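Local coordinates for protein alpha-1,4-endofucoidanase (Mariniflexile fucanivorans, PDB 6DLH) that cleaves fucoidan internally at alpha-1,4 linkages between fucose units, as a retaining glycoside hydrolase of family 107, at residues E145-S150 with C224-D229; A268-V273 with Y290-P295; G549-L554 with D584-L589; D575-T580 with N601-N606. All blocks are in the same frame, centred on the assembly; numbering follows the deposited sequence.

Overall arrangement
Contacts 1 and 2 lie in the catalytic domain and share its parallel sheet: contact 1 pairs neighbouring strands 143-149 and 222-226, and contact 2 packs the end of the next strand, 266-269, against a loop. Both are buried yet polar, and they touch through Glu145 with Tyr290 and Asp229 with Ser272. Contacts 3 and 4 belong to an Ig-like domain on the other side of the chain's centre, with contact 3 about 31 Å from contact 1 between centres. Contact 3 is a partly buried antiparallel pairing, one face mostly apolar, the other mixed, with Lys553 and Arg588; contact 4 is buried packing between sheets, mostly apolar and aromatic. Arg588 N bonds to Thr580 O, joining them.

Contact 1: residues E145-S150 with C224-D229; sequences EIYVNS and CFDSAD
Tyr147 OH donates to Asp226 OD2 at 2.7 Å, using the anti lone pair of that oxygen. Tyr147 CG is anti to the backbone N (chi1 174°), and from it the ring reaches Asp226, OD2 lying at its edge in plane, ring and carboxylate 75° apart. The other oxygen, OD1, accepts from Asn270 ND2 and weakly from Ser227 N, so both carboxylate oxygens have donors. Asn149 ND2 reaches Ser227 OG at 3.2 Å, the hydroxyl 30° out of the amide plane, and makes a weak bond to Tyr147 OH. Asn149 OD1 accepts from Tyr151 N, and Ser227 OG is also bonded to Arg156. Asp226 O is gripped twice from opposite faces of its plane, by Ser150 N at 2.9 Å and Ser150 OG at 2.6 Å. A phenylalanine in place of Tyr147 would probably leave Asp226 OD2 without this donor and its carboxylate freer to turn. Beside Cys224, the Glu145 oxygens are occupied by Gln82, Thr379 and Tyr290. On the other face of the sheet, Val148 CB packs 3.6 Å from Phe225 CD1. Cys224 N to Ile146 O, Val148 N to Cys224 O and Asp226 N to Val148 O complete the parallel pairing. These are neighbouring strands of the catalytic domain's parallel sheet, probably a barrel as in related GH29 enzymes, meeting at their C-terminal ends, where barrel glycoside hydrolases carry active sites.

Contact 2: residues A268-V273 with Y290-P295; sequences AFNNSV and YTFGHP
Asn270 lies flat over Phe292, its CB 3.4 Å from the ring centroid and almost on the ring normal, with amide and ring planes only 12° apart. CG, anti to the backbone N (chi1 -175°), is thereby held above CD1 and CE1 of the ring; ND2 comes 3.7 Å from Phe292 CE1. That nitrogen donates to Asp226 OD1 on the neighbouring strand. Asn270 OD1 accepts from Ser272 N at 2.9 Å, the donor standing 36° above the carbonyl plane, which closes an Asx turn just past strand 266-269. A second aromatic face is met by Ala268, whose CB sits 3.4 Å from the centroid of the Tyr290 ring, a CH-pi contact over its centre. The Tyr290 hydroxyl is bonded to Glu145. No direct hydrogen bond joins the two segments, and water does that work. One water accepts from Phe292 N and lies 2.7 Å from Phe269 O; another accepts from His294 N at 2.9 Å and donates to Asn270 OD1 at 3.0 Å. Farther along, Val273 CG2 rests 3.5 Å from His294 O, and His294 ND1 donates to Pro295 O. Strand 266-269 follows strand 222-226 in the parallel sheet, and its C-terminal end with the following loop lies on the side where barrel glycoside hydrolases place their pockets, consistent with an active-site position.

Contact 3: residues G549-L554 with D584-L589; sequences GSLLKL and DDTWRL
Leu552 and Leu589 face each other diagonally across two antiparallel strands, their side chains crossing obliquely so that the CD1 methyls come 4.2 Å apart. Trp587 rises from the same face, its CB 4.4 Å from Leu552 CB, but the indole swings away from strand 550-553 to pack on Leu579 and Ile568. Main-chain bonds fix this register: Ser550 and Leu589, and Leu552 and Trp587, each exchange two, while Leu554 N adds one to Asp585 O.

The opposite face carries Leu551, Lys553, Thr586 and Arg588. Arg588 is bent at chi2 (92°), and its aliphatic part runs by Leu551, CD lying 4.0 Å from Leu551 CD2. Beyond the bend NE stands 3.9 Å from Gly549 CA, and NH2 bonds to Tyr548 O. Thr586 OG1 donates to Asp585 OD1 at 2.8 Å from above the carboxylate plane and is also bonded to Arg64 NE. Lys553 has little hold on the partner strand; its NZ makes a salt bridge with Asp127. At the far end Leu554 and Asp585 cross at about a right angle, CB to CB 3.7 Å.

The chemistry is thus divided: the Leu552 and Leu589 methyls and the Trp587 indole turn into the Ig-like domain, whereas the face that carries Lys553, Thr586 and Leu551 meets Arg64 and Asp127 of the catalytic domain, so polar bonds and a salt bridge join the two domains there.

Contact 4: residues D575-T580 with N601-N606; sequences DWLVLT and NSFTFN
From Trp576 to Leu579 the chain runs at 25° to the direction of residues 601 to 605 of strand 599-608, but the backbones stay apart, Leu577 CA and Phe603 CA 8.9 Å from each other, so side chains alone bridge the gap. Trp576 NE1 donates to Asn601 OD1 at 3.1 Å along a nearly straight bond (170°); the oxygen lies in the indole plane, whereas the nitrogen stands well above the amide carbonyl plane. Asn601 ND2 is bonded to Asp597 O. Phe603 turns its edge to the indole face in an offset edge-to-face stack, its centroid 5.9 Å from that of the five-membered Trp576 ring. This packing lies between the sheets of the Ig-like beta sandwich, strand 578-583, entered just after Leu577, in one and strand 599-608 in the other. Replacing Trp576 by an alanine would probably leave Asn601 OD1 without this donor and open a gap beside the Phe603 edge. Leu577 CG is anti to the backbone N (chi1 -171°), and from it CD2 lies over the centre of the Phe603 ring, 3.7 Å from its centroid. The same methyl meets the edge of Phe605, 3.6 Å from its CZ. Leu579 CD2 approaches that edge too, 4.2 Å from Phe605 CE2.

Contact 1: residues E145-S150 with C224-D229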
loop_
_atom_site.group_PDB
_atom_site.type_symbol
_atom_site.label_atom_id
_atom_site.label_comp_id
_atom_site.label_asym_id
_atom_site.label_seq_id
_atom_site.Cartn_x
_atom_site.Cartn_y
_atom_site.Cartn_z
ATOM N N GLU A 145 -8.635 -6.284 -5.950
ATOM C CA GLU A 145 -7.905 -6.547 -7.182
ATOM C C GLU A 145 -6.449 -6.219 -6.883
ATOM O O GLU A 145 -6.171 -5.189 -6.274
ATOM C CB GLU A 145 -8.454 -5.671 -8.318
ATOM C CG GLU A 145 -7.766 -5.860 -9.669
ATOM C CD GLU A 145 -8.194 -4.909 -10.793
ATOM O OE1 GLU A 145 -8.526 -3.733 -10.499
ATOM O OE2 GLU A 145 -8.183 -5.337 -11.977
ATOM N N ILE A 146 -5.530 -7.095 -7.299
ATOM C CA ILE A 146 -4.137 -6.929 -6.925
ATOM C C ILE A 146 -3.300 -6.684 -8.173
ATOM O O ILE A 146 -3.381 -7.449 -9.135
ATOM C CB ILE A 146 -3.632 -8.136 -6.103
ATOM C CG1 ILE A 146 -4.445 -8.340 -4.817
ATOM C CG2 ILE A 146 -2.138 -8.010 -5.825
ATOM C CD1 ILE A 146 -4.256 -7.260 -3.769
ATOM N N TYR A 147 -2.492 -5.617 -8.125
ATOM C CA TYR A 147 -1.637 -5.229 -9.232
ATOM C C TYR A 147 -0.247 -5.836 -9.066
ATOM O O TYR A 147 0.376 -5.694 -8.016
ATOM C CB TYR A 147 -1.498 -3.708 -9.308
ATOM C CG TYR A 147 -0.502 -3.245 -10.341
ATOM C CD1 TYR A 147 0.863 -3.235 -10.078
ATOM C CD2 TYR A 147 -0.924 -2.825 -11.594
ATOM C CE1 TYR A 147 1.782 -2.825 -11.031
ATOM C CE2 TYR A 147 -0.021 -2.399 -12.554
ATOM C CZ TYR A 147 1.335 -2.399 -12.272
ATOM O OH TYR A 147 2.211 -1.975 -13.229
ATOM N N VAL A 148 0.236 -6.478 -10.138
ATOM C CA VAL A 148 1.584 -7.017 -10.209
ATOM C C VAL A 148 2.173 -6.626 -11.558
ATOM O O VAL A 148 1.564 -6.869 -12.593
ATOM C CB VAL A 148 1.608 -8.548 -10.018
ATOM C CG1 VAL A 148 2.978 -9.131 -10.347
ATOM C CG2 VAL A 148 1.178 -8.962 -8.614
ATOM N N ASN A 149 3.343 -5.986 -11.533
ATOM C CA ASN A 149 4.048 -5.732 -12.772
ATOM C C ASN A 149 4.775 -7.014 -13.162
ATOM O O ASN A 149 5.409 -7.651 -12.321
ATOM C CB ASN A 149 4.950 -4.502 -12.686
ATOM C CG ASN A 149 5.543 -4.143 -14.029
ATOM O OD1 ASN A 149 6.518 -4.758 -14.459
ATOM N ND2 ASN A 149 4.955 -3.167 -14.704
ATOM N N SER A 150 4.653 -7.385 -14.439
ATOM C CA SER A 150 5.069 -8.690 -14.927
ATOM C C SER A 150 6.585 -8.866 -14.846
ATOM O O SER A 150 7.052 -9.993 -14.707
ATOM C CB SER A 150 4.555 -8.932 -16.325
ATOM O OG SER A 150 3.147 -9.139 -16.316
ATOM N N CYS A 224 -4.300 -8.337 -11.657
ATOM C CA CYS A 224 -4.044 -7.810 -12.988
ATOM C C CYS A 224 -2.540 -7.651 -13.181
ATOM O O CYS A 224 -1.889 -6.990 -12.374
ATOM C CB CYS A 224 -4.800 -6.509 -13.253
ATOM S SG CYS A 224 -4.363 -5.148 -12.136
ATOM N N PHE A 225 -2.015 -8.260 -14.259
ATOM C CA PHE A 225 -0.585 -8.297 -14.527
ATOM C C PHE A 225 -0.239 -7.337 -15.659
ATOM O O PHE A 225 -0.607 -7.562 -16.808
ATOM C CB PHE A 225 -0.135 -9.724 -14.866
ATOM C CG PHE A 225 -0.280 -10.702 -13.727
ATOM C CD1 PHE A 225 0.679 -10.768 -12.724
ATOM C CD2 PHE A 225 -1.378 -11.547 -13.651
ATOM C CE1 PHE A 225 0.540 -11.657 -11.664
ATOM C CE2 PHE A 225 -1.521 -12.429 -12.588
ATOM C CZ PHE A 225 -0.560 -12.483 -11.600
ATOM N N ASP A 226 0.507 -6.286 -15.314
ATOM C CA ASP A 226 0.890 -5.234 -16.237
ATOM C C ASP A 226 2.149 -5.656 -16.992
ATOM O O ASP A 226 2.864 -6.552 -16.546
ATOM C CB ASP A 226 1.134 -3.939 -15.460
ATOM C CG ASP A 226 1.047 -2.665 -16.282
ATOM O OD1 ASP A 226 0.692 -2.751 -17.476
ATOM O OD2 ASP A 226 1.326 -1.587 -15.707
ATOM N N SER A 227 2.405 -5.000 -18.134
ATOM C CA SER A 227 3.636 -5.158 -18.895
ATOM C C SER A 227 3.845 -6.609 -19.321
ATOM O O SER A 227 4.980 -7.031 -19.523
ATOM C CB SER A 227 4.821 -4.644 -18.118
ATOM O OG SER A 227 4.717 -3.246 -17.915
ATOM N N ALA A 228 2.736 -7.344 -19.472
ATOM C CA ALA A 228 2.730 -8.780 -19.710
ATOM C C ALA A 228 3.259 -9.118 -21.106
ATOM O O ALA A 228 4.062 -10.031 -21.246
ATOM C CB ALA A 228 1.344 -9.331 -19.473
ATOM N N ASP A 229 2.830 -8.383 -22.136
ATOM C CA ASP A 229 3.319 -8.664 -23.477
ATOM C C ASP A 229 4.770 -8.206 -23.623
ATOM O O ASP A 229 5.518 -8.793 -24.401
ATOM C CB ASP A 229 2.397 -8.140 -24.584
ATOM C CG ASP A 229 2.198 -6.635 -24.583
ATOM O OD1 ASP A 229 2.697 -5.970 -23.656
ATOM O OD2 ASP A 229 1.538 -6.137 -25.517
#

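Contact 2: residues A268-V273 with Y290-P295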
loop_
_atom_site.group_PDB
_atom_site.type_symbol
_atom_site.label_atom_id
_atom_site.label_comp_id
_atom_site.label_asym_id
_atom_site.label_seq_id
_atom_site.Cartn_x
_atom_site.Cartn_y
_atom_site.Cartn_z
ATOM N N ALA A 268 -6.110 -11.117 -15.195
ATOM C CA ALA A 268 -6.015 -10.298 -16.393
ATOM C C ALA A 268 -4.556 -9.952 -16.660
ATOM O O ALA A 268 -3.837 -9.594 -15.736
ATOM C CB ALA A 268 -6.853 -9.046 -16.252
ATOM N N PHE A 269 -4.155 -10.024 -17.938
ATOM C CA PHE A 269 -2.815 -9.674 -18.382
ATOM C C PHE A 269 -2.883 -8.471 -19.317
ATOM O O PHE A 269 -3.740 -8.416 -20.193
ATOM C CB PHE A 269 -2.180 -10.861 -19.115
ATOM C CG PHE A 269 -1.975 -12.084 -18.258
ATOM C CD1 PHE A 269 -2.978 -13.032 -18.119
ATOM C CD2 PHE A 269 -0.780 -12.278 -17.579
ATOM C CE1 PHE A 269 -2.786 -14.152 -17.327
ATOM C CE2 PHE A 269 -0.589 -13.400 -16.785
ATOM C CZ PHE A 269 -1.595 -14.331 -16.659
ATOM N N ASN A 270 -1.970 -7.512 -19.132
ATOM C CA ASN A 270 -1.890 -6.375 -20.034
ATOM C C ASN A 270 -1.089 -6.761 -21.276
ATOM O O ASN A 270 0.143 -6.746 -21.250
ATOM C CB ASN A 270 -1.259 -5.150 -19.374
ATOM C CG ASN A 270 -1.294 -3.929 -20.270
ATOM O OD1 ASN A 270 -1.857 -3.968 -21.365
ATOM N ND2 ASN A 270 -0.703 -2.838 -19.816
ATOM N N ASN A 271 -1.805 -7.077 -22.362
ATOM C CA ASN A 271 -1.189 -7.353 -23.653
ATOM C C ASN A 271 -1.492 -6.213 -24.628
ATOM O O ASN A 271 -1.628 -6.439 -25.834
ATOM C CB ASN A 271 -1.614 -8.714 -24.214
ATOM C CG ASN A 271 -1.144 -9.894 -23.385
ATOM O OD1 ASN A 271 0.016 -9.954 -22.981
ATOM N ND2 ASN A 271 -2.045 -10.824 -23.112
ATOM N N SER A 272 -1.569 -4.985 -24.095
ATOM C CA SER A 272 -1.728 -3.763 -24.872
ATOM C C SER A 272 -3.191 -3.492 -25.216
ATOM O O SER A 272 -4.053 -4.368 -25.113
ATOM C CB SER A 272 -0.855 -3.752 -26.111
ATOM O OG SER A 272 0.517 -3.742 -25.747
ATOM N N VAL A 273 -3.448 -2.245 -25.624
ATOM C CA VAL A 273 -4.770 -1.801 -26.041
ATOM C C VAL A 273 -5.154 -2.526 -27.334
ATOM O O VAL A 273 -4.287 -2.944 -28.100
ATOM C CB VAL A 273 -4.807 -0.268 -26.200
ATOM C CG1 VAL A 273 -3.969 0.228 -27.379
ATOM C CG2 VAL A 273 -6.228 0.270 -26.271
ATOM N N TYR A 290 -10.723 -11.682 -17.263
ATOM C CA TYR A 290 -11.228 -10.379 -17.675
ATOM C C TYR A 290 -10.158 -9.630 -18.459
ATOM O O TYR A 290 -8.979 -9.984 -18.409
ATOM C CB TYR A 290 -11.742 -9.571 -16.476
ATOM C CG TYR A 290 -10.717 -9.113 -15.468
ATOM C CD1 TYR A 290 -10.059 -10.016 -14.638
ATOM C CD2 TYR A 290 -10.439 -7.766 -15.303
ATOM C CE1 TYR A 290 -9.133 -9.597 -13.693
ATOM C CE2 TYR A 290 -9.521 -7.328 -14.359
ATOM C CZ TYR A 290 -8.871 -8.244 -13.548
ATOM O OH TYR A 290 -7.969 -7.807 -12.623
ATOM N N THR A 291 -10.592 -8.588 -19.177
ATOM C CA THR A 291 -9.677 -7.763 -19.945
ATOM C C THR A 291 -9.013 -6.757 -19.019
ATOM O O THR A 291 -9.696 -6.069 -18.265
ATOM C CB THR A 291 -10.385 -7.057 -21.110
ATOM O OG1 THR A 291 -11.391 -6.191 -20.585
ATOM C CG2 THR A 291 -11.009 -8.037 -22.078
ATOM N N PHE A 292 -7.680 -6.688 -19.095
ATOM C CA PHE A 292 -6.910 -5.693 -18.370
ATOM C C PHE A 292 -7.475 -4.308 -18.680
ATOM O O PHE A 292 -7.710 -3.504 -17.768
ATOM C CB PHE A 292 -5.430 -5.799 -18.741
ATOM C CG PHE A 292 -4.495 -5.018 -17.856
ATOM C CD1 PHE A 292 -4.250 -3.673 -18.090
ATOM C CD2 PHE A 292 -3.842 -5.634 -16.798
ATOM C CE1 PHE A 292 -3.378 -2.960 -17.280
ATOM C CE2 PHE A 292 -2.972 -4.920 -15.987
ATOM C CZ PHE A 292 -2.744 -3.583 -16.227
ATOM N N GLY A 293 -7.682 -4.053 -19.978
ATOM C CA GLY A 293 -8.447 -2.913 -20.463
ATOM C C GLY A 293 -7.736 -1.576 -20.263
ATOM O O GLY A 293 -8.347 -0.613 -19.824
ATOM N N HIS A 294 -6.446 -1.527 -20.602
ATOM C CA HIS A 294 -5.678 -0.293 -20.644
ATOM C C HIS A 294 -6.311 0.643 -21.678
ATOM O O HIS A 294 -6.707 0.201 -22.755
ATOM C CB HIS A 294 -4.236 -0.660 -21.000
ATOM C CG HIS A 294 -3.227 0.422 -20.827
ATOM N ND1 HIS A 294 -3.017 1.401 -21.788
ATOM C CD2 HIS A 294 -2.311 0.638 -19.854
ATOM C CE1 HIS A 294 -2.041 2.196 -21.394
ATOM N NE2 HIS A 294 -1.590 1.747 -20.216
ATOM N N PRO A 295 -6.456 1.957 -21.392
ATOM C CA PRO A 295 -7.017 2.888 -22.371
ATOM C C PRO A 295 -6.101 3.155 -23.567
ATOM O O PRO A 295 -4.899 2.912 -23.511
ATOM C CB PRO A 295 -7.258 4.173 -21.562
ATOM C CG PRO A 295 -6.320 4.073 -20.383
ATOM C CD PRO A 295 -6.142 2.595 -20.107
HETATM O O HOH W 1 -6.338 -8.925 -20.426
HETATM O O HOH W 2 -4.796 -3.643 -21.795
#

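Contact 3: residues G549-L554 with D584-L589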
loop_
_atom_site.group_PDB
_atom_site.type_symbol
_atom_site.label_atom_id
_atom_site.label_comp_id
_atom_site.label_asym_id
_atom_site.label_seq_id
_atom_site.Cartn_x
_atom_site.Cartn_y
_atom_site.Cartn_z
ATOM N N GLY A 549 11.317 4.625 14.240
ATOM C CA GLY A 549 10.157 3.957 13.676
ATOM C C GLY A 549 9.901 2.616 14.354
ATOM O O GLY A 549 10.721 1.705 14.249
ATOM N N SER A 550 8.763 2.522 15.057
ATOM C CA SER A 550 8.316 1.265 15.635
ATOM C C SER A 550 6.790 1.231 15.700
ATOM O O SER A 550 6.144 2.272 15.794
ATOM C CB SER A 550 8.946 1.033 16.988
ATOM O OG SER A 550 8.866 -0.338 17.353
ATOM N N LEU A 551 6.229 0.018 15.665
ATOM C CA LEU A 551 4.790 -0.169 15.609
ATOM C C LEU A 551 4.290 -0.888 16.859
ATOM O O LEU A 551 4.978 -1.733 17.427
ATOM C CB LEU A 551 4.441 -0.975 14.353
ATOM C CG LEU A 551 4.784 -0.297 13.025
ATOM C CD1 LEU A 551 4.595 -1.257 11.861
ATOM C CD2 LEU A 551 3.947 0.960 12.829
ATOM N N LEU A 552 3.066 -0.538 17.264
ATOM C CA LEU A 552 2.330 -1.293 18.259
ATOM C C LEU A 552 1.025 -1.751 17.618
ATOM O O LEU A 552 0.287 -0.930 17.090
ATOM C CB LEU A 552 2.088 -0.390 19.474
ATOM C CG LEU A 552 3.350 0.132 20.160
ATOM C CD1 LEU A 552 3.002 1.114 21.267
ATOM C CD2 LEU A 552 4.185 -1.017 20.709
ATOM N N LYS A 553 0.754 -3.059 17.658
ATOM C CA LYS A 553 -0.345 -3.612 16.881
ATOM C C LYS A 553 -1.211 -4.539 17.731
ATOM O O LYS A 553 -0.708 -5.421 18.429
ATOM C CB LYS A 553 0.188 -4.365 15.657
ATOM C CG LYS A 553 0.968 -3.524 14.657
ATOM C CD LYS A 553 1.109 -4.182 13.300
ATOM C CE LYS A 553 2.136 -5.291 13.271
ATOM N NZ LYS A 553 1.931 -6.183 12.106
ATOM N N LEU A 554 -2.529 -4.338 17.626
ATOM C CA LEU A 554 -3.525 -5.195 18.248
ATOM C C LEU A 554 -3.218 -6.645 17.881
ATOM O O LEU A 554 -2.962 -6.955 16.716
ATOM C CB LEU A 554 -4.905 -4.755 17.745
ATOM C CG LEU A 554 -6.129 -5.437 18.359
ATOM C CD1 LEU A 554 -6.348 -4.987 19.800
ATOM C CD2 LEU A 554 -7.375 -5.160 17.518
ATOM N N ASP A 584 -7.370 1.549 13.816
ATOM C CA ASP A 584 -8.007 0.955 14.981
ATOM C C ASP A 584 -7.145 -0.148 15.596
ATOM O O ASP A 584 -7.394 -0.563 16.726
ATOM C CB ASP A 584 -9.374 0.370 14.622
ATOM C CG ASP A 584 -10.507 1.369 14.766
ATOM O OD1 ASP A 584 -10.211 2.551 15.052
ATOM O OD2 ASP A 584 -11.676 0.954 14.596
ATOM N N ASP A 585 -6.154 -0.642 14.846
ATOM C CA ASP A 585 -5.400 -1.792 15.308
ATOM C C ASP A 585 -3.903 -1.522 15.208
ATOM O O ASP A 585 -3.105 -2.430 15.421
ATOM C CB ASP A 585 -5.878 -3.082 14.628
ATOM C CG ASP A 585 -5.557 -3.220 13.146
ATOM O OD1 ASP A 585 -4.866 -2.333 12.592
ATOM O OD2 ASP A 585 -5.999 -4.230 12.550
ATOM N N THR A 586 -3.527 -0.273 14.905
ATOM C CA THR A 586 -2.137 0.027 14.598
ATOM C C THR A 586 -1.761 1.423 15.084
ATOM O O THR A 586 -2.381 2.419 14.703
ATOM C CB THR A 586 -1.843 -0.165 13.101
ATOM O OG1 THR A 586 -2.219 -1.480 12.680
ATOM C CG2 THR A 586 -0.388 0.064 12.760
ATOM N N TRP A 587 -0.714 1.479 15.913
ATOM C CA TRP A 587 -0.157 2.731 16.399
ATOM C C TRP A 587 1.318 2.787 16.025
ATOM O O TRP A 587 1.951 1.753 15.826
ATOM C CB TRP A 587 -0.356 2.871 17.915
ATOM C CG TRP A 587 -1.790 2.877 18.346
ATOM C CD1 TRP A 587 -2.684 1.845 18.257
ATOM C CD2 TRP A 587 -2.504 3.970 18.947
ATOM N NE1 TRP A 587 -3.901 2.220 18.762
ATOM C CE2 TRP A 587 -3.822 3.521 19.188
ATOM C CE3 TRP A 587 -2.166 5.282 19.292
ATOM C CZ2 TRP A 587 -4.794 4.340 19.764
ATOM C CZ3 TRP A 587 -3.128 6.090 19.862
ATOM C CH2 TRP A 587 -4.422 5.623 20.097
ATOM N N ARG A 588 1.852 4.008 15.957
ATOM C CA ARG A 588 3.208 4.233 15.489
ATOM C C ARG A 588 3.966 5.081 16.506
ATOM O O ARG A 588 3.465 6.113 16.944
ATOM C CB ARG A 588 3.164 4.933 14.126
ATOM C CG ARG A 588 4.470 5.585 13.697
ATOM C CD ARG A 588 5.355 4.679 12.858
ATOM N NE ARG A 588 6.678 5.258 12.659
ATOM C CZ ARG A 588 7.030 6.023 11.630
ATOM N NH1 ARG A 588 6.152 6.302 10.680
ATOM N NH2 ARG A 588 8.260 6.505 11.560
ATOM N N LEU A 589 5.177 4.629 16.854
ATOM C CA LEU A 589 6.120 5.401 17.648
ATOM C C LEU A 589 7.156 6.019 16.719
ATOM O O LEU A 589 7.786 5.324 15.926
ATOM C CB LEU A 589 6.816 4.493 18.669
ATOM C CG LEU A 589 5.923 3.866 19.738
ATOM C CD1 LEU A 589 6.718 2.874 20.567
ATOM C CD2 LEU A 589 5.306 4.934 20.631
#

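Contact 4: residues D575-T580 with N601-N606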
loop_
_atom_site.group_PDB
_atom_site.type_symbol
_atom_site.label_atom_id
_atom_site.label_comp_id
_atom_site.label_asym_id
_atom_site.label_seq_id
_atom_site.Cartn_x
_atom_site.Cartn_y
_atom_site.Cartn_z
ATOM N N ASP A 575 10.558 13.310 26.237
ATOM C CA ASP A 575 9.611 14.010 25.380
ATOM C C ASP A 575 9.702 13.532 23.930
ATOM O O ASP A 575 8.702 13.566 23.216
ATOM C CB ASP A 575 9.799 15.530 25.452
ATOM C CG ASP A 575 9.577 16.129 26.833
ATOM O OD1 ASP A 575 8.415 16.134 27.296
ATOM O OD2 ASP A 575 10.570 16.597 27.432
ATOM N N TRP A 576 10.896 13.092 23.504
ATOM C CA TRP A 576 11.210 12.871 22.098
ATOM C C TRP A 576 10.289 11.842 21.441
ATOM O O TRP A 576 9.986 11.961 20.257
ATOM C CB TRP A 576 12.688 12.518 21.895
ATOM C CG TRP A 576 13.074 11.144 22.359
ATOM C CD1 TRP A 576 13.657 10.820 23.548
ATOM C CD2 TRP A 576 12.931 9.907 21.636
ATOM N NE1 TRP A 576 13.883 9.471 23.617
ATOM C CE2 TRP A 576 13.447 8.883 22.462
ATOM C CE3 TRP A 576 12.418 9.558 20.378
ATOM C CZ2 TRP A 576 13.463 7.544 22.071
ATOM C CZ3 TRP A 576 12.426 8.234 19.995
ATOM C CH2 TRP A 576 12.946 7.242 20.829
ATOM N N LEU A 577 9.871 10.821 22.196
ATOM C CA LEU A 577 9.048 9.759 21.642
ATOM C C LEU A 577 7.645 10.292 21.347
ATOM O O LEU A 577 6.996 10.877 22.213
ATOM C CB LEU A 577 9.029 8.564 22.604
ATOM C CG LEU A 577 8.375 7.288 22.068
ATOM C CD1 LEU A 577 9.182 6.680 20.927
ATOM C CD2 LEU A 577 8.166 6.268 23.179
ATOM N N VAL A 578 7.200 10.093 20.102
ATOM C CA VAL A 578 5.889 10.526 19.649
ATOM C C VAL A 578 5.044 9.282 19.384
ATOM O O VAL A 578 5.539 8.302 18.835
ATOM C CB VAL A 578 6.014 11.403 18.384
ATOM C CG1 VAL A 578 4.671 11.696 17.726
ATOM C CG2 VAL A 578 6.772 12.695 18.660
ATOM N N LEU A 579 3.773 9.333 19.791
ATOM C CA LEU A 579 2.802 8.291 19.503
ATOM C C LEU A 579 1.706 8.867 18.607
ATOM O O LEU A 579 1.193 9.955 18.871
ATOM C CB LEU A 579 2.213 7.776 20.823
ATOM C CG LEU A 579 0.997 6.854 20.693
ATOM C CD1 LEU A 579 1.409 5.452 20.268
ATOM C CD2 LEU A 579 0.199 6.803 21.991
ATOM N N THR A 580 1.353 8.126 17.548
ATOM C CA THR A 580 0.227 8.480 16.699
ATOM C C THR A 580 -0.510 7.204 16.295
ATOM O O THR A 580 0.087 6.135 16.196
ATOM C CB THR A 580 0.659 9.341 15.500
ATOM O OG1 THR A 580 1.748 8.698 14.842
ATOM C CG2 THR A 580 1.094 10.742 15.878
ATOM N N ASN A 601 16.290 4.417 27.654
ATOM C CA ASN A 601 15.130 5.276 27.839
ATOM C C ASN A 601 13.934 4.432 28.275
ATOM O O ASN A 601 13.711 3.339 27.754
ATOM C CB ASN A 601 14.775 6.060 26.572
ATOM C CG ASN A 601 15.770 7.141 26.208
ATOM O OD1 ASN A 601 15.389 8.295 26.025
ATOM N ND2 ASN A 601 17.038 6.780 26.084
ATOM N N SER A 602 13.155 4.972 29.218
ATOM C CA SER A 602 12.041 4.261 29.824
ATOM C C SER A 602 10.761 5.085 29.676
ATOM O O SER A 602 10.803 6.311 29.761
ATOM C CB SER A 602 12.352 3.961 31.268
ATOM O OG SER A 602 11.667 2.801 31.704
ATOM N N PHE A 603 9.627 4.399 29.451
ATOM C CA PHE A 603 8.360 5.049 29.153
ATOM C C PHE A 603 7.207 4.221 29.716
ATOM O O PHE A 603 7.288 2.992 29.770
ATOM C CB PHE A 603 8.154 5.161 27.636
ATOM C CG PHE A 603 9.282 5.797 26.860
ATOM C CD1 PHE A 603 10.319 5.028 26.347
ATOM C CD2 PHE A 603 9.304 7.166 26.629
ATOM C CE1 PHE A 603 11.354 5.617 25.633
ATOM C CE2 PHE A 603 10.341 7.753 25.916
ATOM C CZ PHE A 603 11.366 6.978 25.421
ATOM N N THR A 604 6.121 4.900 30.104
ATOM C CA THR A 604 4.897 4.206 30.476
ATOM C C THR A 604 3.864 4.355 29.360
ATOM O O THR A 604 3.689 5.447 28.825
ATOM C CB THR A 604 4.348 4.681 31.831
ATOM O OG1 THR A 604 5.344 4.456 32.827
ATOM C CG2 THR A 604 3.078 3.968 32.249
ATOM N N PHE A 605 3.172 3.251 29.044
ATOM C CA PHE A 605 2.113 3.260 28.049
ATOM C C PHE A 605 0.827 2.662 28.621
ATOM O O PHE A 605 0.831 1.571 29.193
ATOM C CB PHE A 605 2.595 2.626 26.738
ATOM C CG PHE A 605 3.398 3.559 25.865
ATOM C CD1 PHE A 605 4.759 3.747 26.080
ATOM C CD2 PHE A 605 2.791 4.273 24.838
ATOM C CE1 PHE A 605 5.494 4.619 25.287
ATOM C CE2 PHE A 605 3.528 5.144 24.045
ATOM C CZ PHE A 605 4.876 5.321 24.276
ATOM N N ASN A 606 -0.276 3.402 28.471
ATOM C CA ASN A 606 -1.584 2.925 28.893
ATOM C C ASN A 606 -2.355 2.421 27.676
ATOM O O ASN A 606 -2.338 3.062 26.632
ATOM C CB ASN A 606 -2.382 4.004 29.636
ATOM C CG ASN A 606 -3.715 3.497 30.149
ATOM O OD1 ASN A 606 -3.789 2.883 31.215
ATOM N ND2 ASN A 606 -4.776 3.743 29.397
#